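Local coordinates for protein molybdopterin synthase catalytic subunit (Homo sapiens, PDB 5MPO) that catalyses, as the large subunit of molybdopterin synthase, the transfer of two sulfur atoms from a thiocarboxylated carrier protein to precursor Z, forming the dithiolene of molybdopterin, at residues E77-W89 with S127-I139. Residues are numbered along the deposited sequence; the frame is centred on the assembly and turned at random.
Sequences EVRKICSDIRQKW and SYAIDTLKAKVPI
I81 enters the groove of helix 127-136 as a knob, seated among Y128, A129, T132 and L133. With CG1 anti to its carbonyl carbon, the longer branch slides past T132 in the opposite direction, CG1 lying 3.5 Å from T132 CG2, and CD1 continues to V137 CG2 at 3.9 Å. The other branch, CG2, rests against A129.

One turn on, I85 runs alongside the tyrosine, its CG1 3.6 Å from Y128 CD2, while CD1 reaches the methyl of A129. Y128 holds CG anti to its own nitrogen (chi1 176°), which carries the ring across to helix 77-88, past I85, and brings its hydroxyl beside the D84 carboxylate. The six-membered ring of W89 meets it obliquely, planes 51° apart, with W89 CH2 3.7 Å from Y128 CB; the indole NE1 is hydrogen-bonded to E124 OE1. T132 OG1 sits over the centre of one face of the phenol ring.

At the other end, E77 CB packs on V137 CG2 at 3.9 Å, and V78 CG2 lies against both V137 and L133. E77 CG approaches P138 CD (4.2 Å), and the bend at chi2 then turns the carboxylate, whose OE2 accepts a 2.7 Å hydrogen bond from K80 NZ, part of a salt bridge; K80 also pairs with an acidic side chain of another protein chain. An alanine in place of E77 would probably leave K80 without its intrahelical partner and open a gap beside P138 CD.

The two helices, near antiparallel at 145°, pack side by side on the mixed sheet: V78 and C82 touch strand 91-99, and A129 and L133 touch strand 108-116. Helix 127-136 also carries K134, predicted to bind substrate. With no hydrogen bond between the segments, shape fit and apolar burial hold them together.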
# COMPACT_ATOMS: atom_id res chain seq x y z
N GLU C 77 5.30 -20.93 3.81
CA GLU C 77 4.81 -20.52 2.50
C GLU C 77 4.97 -19.02 2.36
O GLU C 77 5.38 -18.52 1.33
CB GLU C 77 3.37 -20.94 2.20
CG GLU C 77 3.18 -22.39 1.77
CD GLU C 77 3.86 -22.82 0.50
OE1 GLU C 77 3.57 -22.29 -0.59
OE2 GLU C 77 4.63 -23.81 0.57
N VAL C 78 4.74 -18.31 3.44
CA VAL C 78 5.08 -16.91 3.50
C VAL C 78 6.61 -16.68 3.37
O VAL C 78 7.01 -15.76 2.66
CB VAL C 78 4.53 -16.26 4.75
CG1 VAL C 78 4.98 -14.79 4.85
CG2 VAL C 78 2.99 -16.34 4.76
N ARG C 79 7.46 -17.52 3.96
CA ARG C 79 8.90 -17.38 3.76
C ARG C 79 9.23 -17.52 2.29
O ARG C 79 10.16 -16.90 1.81
CB ARG C 79 9.76 -18.38 4.60
CG ARG C 79 9.77 -18.05 6.10
CD ARG C 79 10.71 -18.88 7.00
NE ARG C 79 10.37 -20.32 6.95
CZ ARG C 79 9.69 -21.02 7.87
NH1 ARG C 79 9.24 -20.48 9.01
NH2 ARG C 79 9.43 -22.32 7.65
N LYS C 80 8.54 -18.40 1.58
CA LYS C 80 8.78 -18.52 0.17
C LYS C 80 8.35 -17.24 -0.58
O LYS C 80 9.04 -16.77 -1.49
CB LYS C 80 8.02 -19.69 -0.43
CG LYS C 80 8.71 -21.01 -0.24
CD LYS C 80 7.82 -22.05 -0.82
CE LYS C 80 8.12 -23.39 -0.19
NZ LYS C 80 6.99 -24.30 -0.58
N ILE C 81 7.21 -16.70 -0.21
CA ILE C 81 6.83 -15.43 -0.77
C ILE C 81 7.88 -14.32 -0.55
O ILE C 81 8.21 -13.53 -1.49
CB ILE C 81 5.46 -15.04 -0.25
CG1 ILE C 81 4.42 -15.92 -0.93
CG2 ILE C 81 5.18 -13.53 -0.43
CD1 ILE C 81 3.09 -15.78 -0.22
N CYS C 82 8.41 -14.25 0.67
CA CYS C 82 9.50 -13.29 0.98
C CYS C 82 10.70 -13.43 0.04
O CYS C 82 11.23 -12.46 -0.53
CB CYS C 82 9.92 -13.39 2.43
SG CYS C 82 8.60 -12.72 3.49
N SER C 83 11.05 -14.67 -0.16
CA SER C 83 12.24 -15.02 -0.88
C SER C 83 12.04 -14.74 -2.38
O SER C 83 12.90 -14.26 -3.09
CB SER C 83 12.54 -16.49 -0.52
OG SER C 83 13.56 -17.01 -1.31
N ASP C 84 10.86 -15.04 -2.89
CA ASP C 84 10.58 -14.76 -4.27
C ASP C 84 10.51 -13.26 -4.53
O ASP C 84 11.00 -12.78 -5.54
CB ASP C 84 9.29 -15.45 -4.63
CG ASP C 84 9.48 -17.01 -4.75
OD1 ASP C 84 10.63 -17.52 -4.93
OD2 ASP C 84 8.48 -17.72 -4.70
N ILE C 85 9.92 -12.52 -3.62
CA ILE C 85 9.91 -11.10 -3.69
C ILE C 85 11.32 -10.56 -3.80
O ILE C 85 11.59 -9.75 -4.67
CB ILE C 85 9.21 -10.46 -2.50
CG1 ILE C 85 7.68 -10.57 -2.67
CG2 ILE C 85 9.60 -9.00 -2.36
CD1 ILE C 85 6.91 -10.14 -1.45
N ARG C 86 12.23 -11.05 -2.98
CA ARG C 86 13.62 -10.56 -3.05
C ARG C 86 14.38 -11.03 -4.32
O ARG C 86 15.43 -10.52 -4.63
CB ARG C 86 14.39 -10.98 -1.81
CG ARG C 86 13.89 -10.34 -0.55
CD ARG C 86 14.56 -10.95 0.67
NE ARG C 86 13.94 -10.46 1.92
CZ ARG C 86 14.08 -9.24 2.44
NH1 ARG C 86 14.84 -8.35 1.87
NH2 ARG C 86 13.46 -8.93 3.56
N GLN C 87 13.84 -11.99 -5.06
CA GLN C 87 14.47 -12.40 -6.31
C GLN C 87 14.13 -11.40 -7.42
O GLN C 87 14.90 -11.20 -8.34
CB GLN C 87 14.18 -13.88 -6.59
CG GLN C 87 13.81 -14.22 -8.04
CD GLN C 87 13.45 -15.70 -8.30
OE1 GLN C 87 13.31 -16.54 -7.36
NE2 GLN C 87 13.30 -16.04 -9.59
N LYS C 88 13.05 -10.68 -7.31
CA LYS C 88 12.75 -9.69 -8.32
C LYS C 88 12.98 -8.20 -7.95
O LYS C 88 13.50 -7.44 -8.75
CB LYS C 88 11.30 -9.82 -8.73
CG LYS C 88 10.92 -8.78 -9.75
CD LYS C 88 9.60 -9.03 -10.33
CE LYS C 88 9.29 -7.92 -11.28
NZ LYS C 88 7.93 -8.11 -11.76
N TRP C 89 12.53 -7.83 -6.76
CA TRP C 89 12.37 -6.48 -6.32
C TRP C 89 13.45 -6.10 -5.26
O TRP C 89 13.71 -6.88 -4.38
CB TRP C 89 10.99 -6.33 -5.69
CG TRP C 89 9.88 -6.28 -6.69
CD1 TRP C 89 9.63 -5.28 -7.60
CD2 TRP C 89 8.84 -7.24 -6.88
NE1 TRP C 89 8.52 -5.55 -8.33
CE2 TRP C 89 8.00 -6.75 -7.92
CE3 TRP C 89 8.50 -8.44 -6.24
CZ2 TRP C 89 6.85 -7.42 -8.37
CZ3 TRP C 89 7.35 -9.15 -6.70
CH2 TRP C 89 6.54 -8.63 -7.76
N SER C 127 1.67 -5.90 -3.38
CA SER C 127 0.62 -6.42 -4.21
C SER C 127 0.83 -7.92 -4.52
O SER C 127 -0.09 -8.69 -4.39
CB SER C 127 0.55 -5.59 -5.49
OG SER C 127 -0.52 -6.04 -6.27
N TYR C 128 2.04 -8.30 -4.93
CA TYR C 128 2.38 -9.69 -5.12
C TYR C 128 2.21 -10.53 -3.81
O TYR C 128 1.79 -11.66 -3.86
CB TYR C 128 3.81 -9.84 -5.57
CG TYR C 128 4.24 -11.30 -5.68
CD1 TYR C 128 3.89 -12.09 -6.82
CD2 TYR C 128 5.01 -11.91 -4.65
CE1 TYR C 128 4.31 -13.41 -6.94
CE2 TYR C 128 5.43 -13.25 -4.75
CZ TYR C 128 5.08 -14.01 -5.88
OH TYR C 128 5.49 -15.34 -5.98
N ALA C 129 2.57 -9.95 -2.67
CA ALA C 129 2.46 -10.65 -1.42
C ALA C 129 0.99 -11.00 -1.08
O ALA C 129 0.69 -12.16 -0.82
CB ALA C 129 3.10 -9.85 -0.31
N ILE C 130 0.10 -10.03 -1.08
CA ILE C 130 -1.29 -10.32 -0.77
C ILE C 130 -1.95 -11.27 -1.79
O ILE C 130 -2.67 -12.16 -1.41
CB ILE C 130 -2.14 -9.05 -0.55
CG1 ILE C 130 -3.55 -9.45 -0.07
CG2 ILE C 130 -2.28 -8.19 -1.81
CD1 ILE C 130 -3.56 -10.20 1.27
N ASP C 131 -1.68 -11.10 -3.06
CA ASP C 131 -2.19 -12.02 -4.06
C ASP C 131 -1.73 -13.45 -3.92
O ASP C 131 -2.49 -14.42 -4.17
CB ASP C 131 -1.83 -11.55 -5.50
CG ASP C 131 -2.61 -10.27 -5.91
OD1 ASP C 131 -3.56 -9.83 -5.20
OD2 ASP C 131 -2.26 -9.68 -6.94
N THR C 132 -0.45 -13.57 -3.65
CA THR C 132 0.19 -14.84 -3.56
C THR C 132 -0.26 -15.51 -2.23
O THR C 132 -0.58 -16.66 -2.22
CB THR C 132 1.69 -14.68 -3.71
OG1 THR C 132 1.94 -13.91 -4.89
CG2 THR C 132 2.40 -16.11 -3.78
N LEU C 133 -0.39 -14.73 -1.16
CA LEU C 133 -0.88 -15.24 0.07
C LEU C 133 -2.26 -15.84 -0.13
O LEU C 133 -2.55 -16.92 0.41
CB LEU C 133 -0.91 -14.14 1.11
CG LEU C 133 -1.41 -14.63 2.49
CD1 LEU C 133 -0.57 -14.18 3.68
CD2 LEU C 133 -2.90 -14.27 2.72
N LYS C 134 -3.13 -15.16 -0.87
CA LYS C 134 -4.52 -15.59 -1.01
C LYS C 134 -4.60 -16.80 -1.90
O LYS C 134 -5.52 -17.57 -1.78
CB LYS C 134 -5.42 -14.48 -1.56
CG LYS C 134 -5.69 -13.40 -0.50
CD LYS C 134 -6.57 -12.25 -1.02
CE LYS C 134 -7.96 -12.19 -0.40
NZ LYS C 134 -7.90 -11.98 1.08
N ALA C 135 -3.61 -16.98 -2.77
CA ALA C 135 -3.57 -18.09 -3.69
C ALA C 135 -2.85 -19.37 -3.15
O ALA C 135 -3.11 -20.45 -3.59
CB ALA C 135 -2.83 -17.62 -4.94
N LYS C 136 -1.91 -19.22 -2.24
CA LYS C 136 -0.96 -20.26 -1.93
C LYS C 136 -0.86 -20.63 -0.47
O LYS C 136 -0.46 -21.72 -0.19
CB LYS C 136 0.42 -19.80 -2.39
CG LYS C 136 1.05 -20.64 -3.49
CD LYS C 136 0.25 -20.70 -4.79
CE LYS C 136 0.88 -21.79 -5.62
NZ LYS C 136 0.14 -21.99 -6.87
N VAL C 137 -1.20 -19.74 0.46
CA VAL C 137 -0.95 -19.96 1.86
C VAL C 137 -2.15 -20.64 2.53
O VAL C 137 -3.25 -20.12 2.45
CB VAL C 137 -0.52 -18.64 2.53
CG1 VAL C 137 -0.18 -18.80 4.01
CG2 VAL C 137 0.75 -18.13 1.82
N PRO C 138 -1.93 -21.83 3.21
CA PRO C 138 -2.99 -22.64 3.82
C PRO C 138 -3.63 -21.99 5.02
O PRO C 138 -3.24 -22.23 6.16
CB PRO C 138 -2.26 -23.93 4.18
CG PRO C 138 -0.91 -23.50 4.47
CD PRO C 138 -0.62 -22.44 3.45
N ILE C 139 -4.55 -21.06 4.71
CA ILE C 139 -5.33 -20.29 5.67
C ILE C 139 -6.76 -20.30 5.11
O ILE C 139 -6.94 -20.48 3.89
CB ILE C 139 -4.87 -18.84 5.75
CG1 ILE C 139 -3.41 -18.73 6.15
CG2 ILE C 139 -5.66 -18.04 6.78
CD1 ILE C 139 -2.79 -17.43 5.67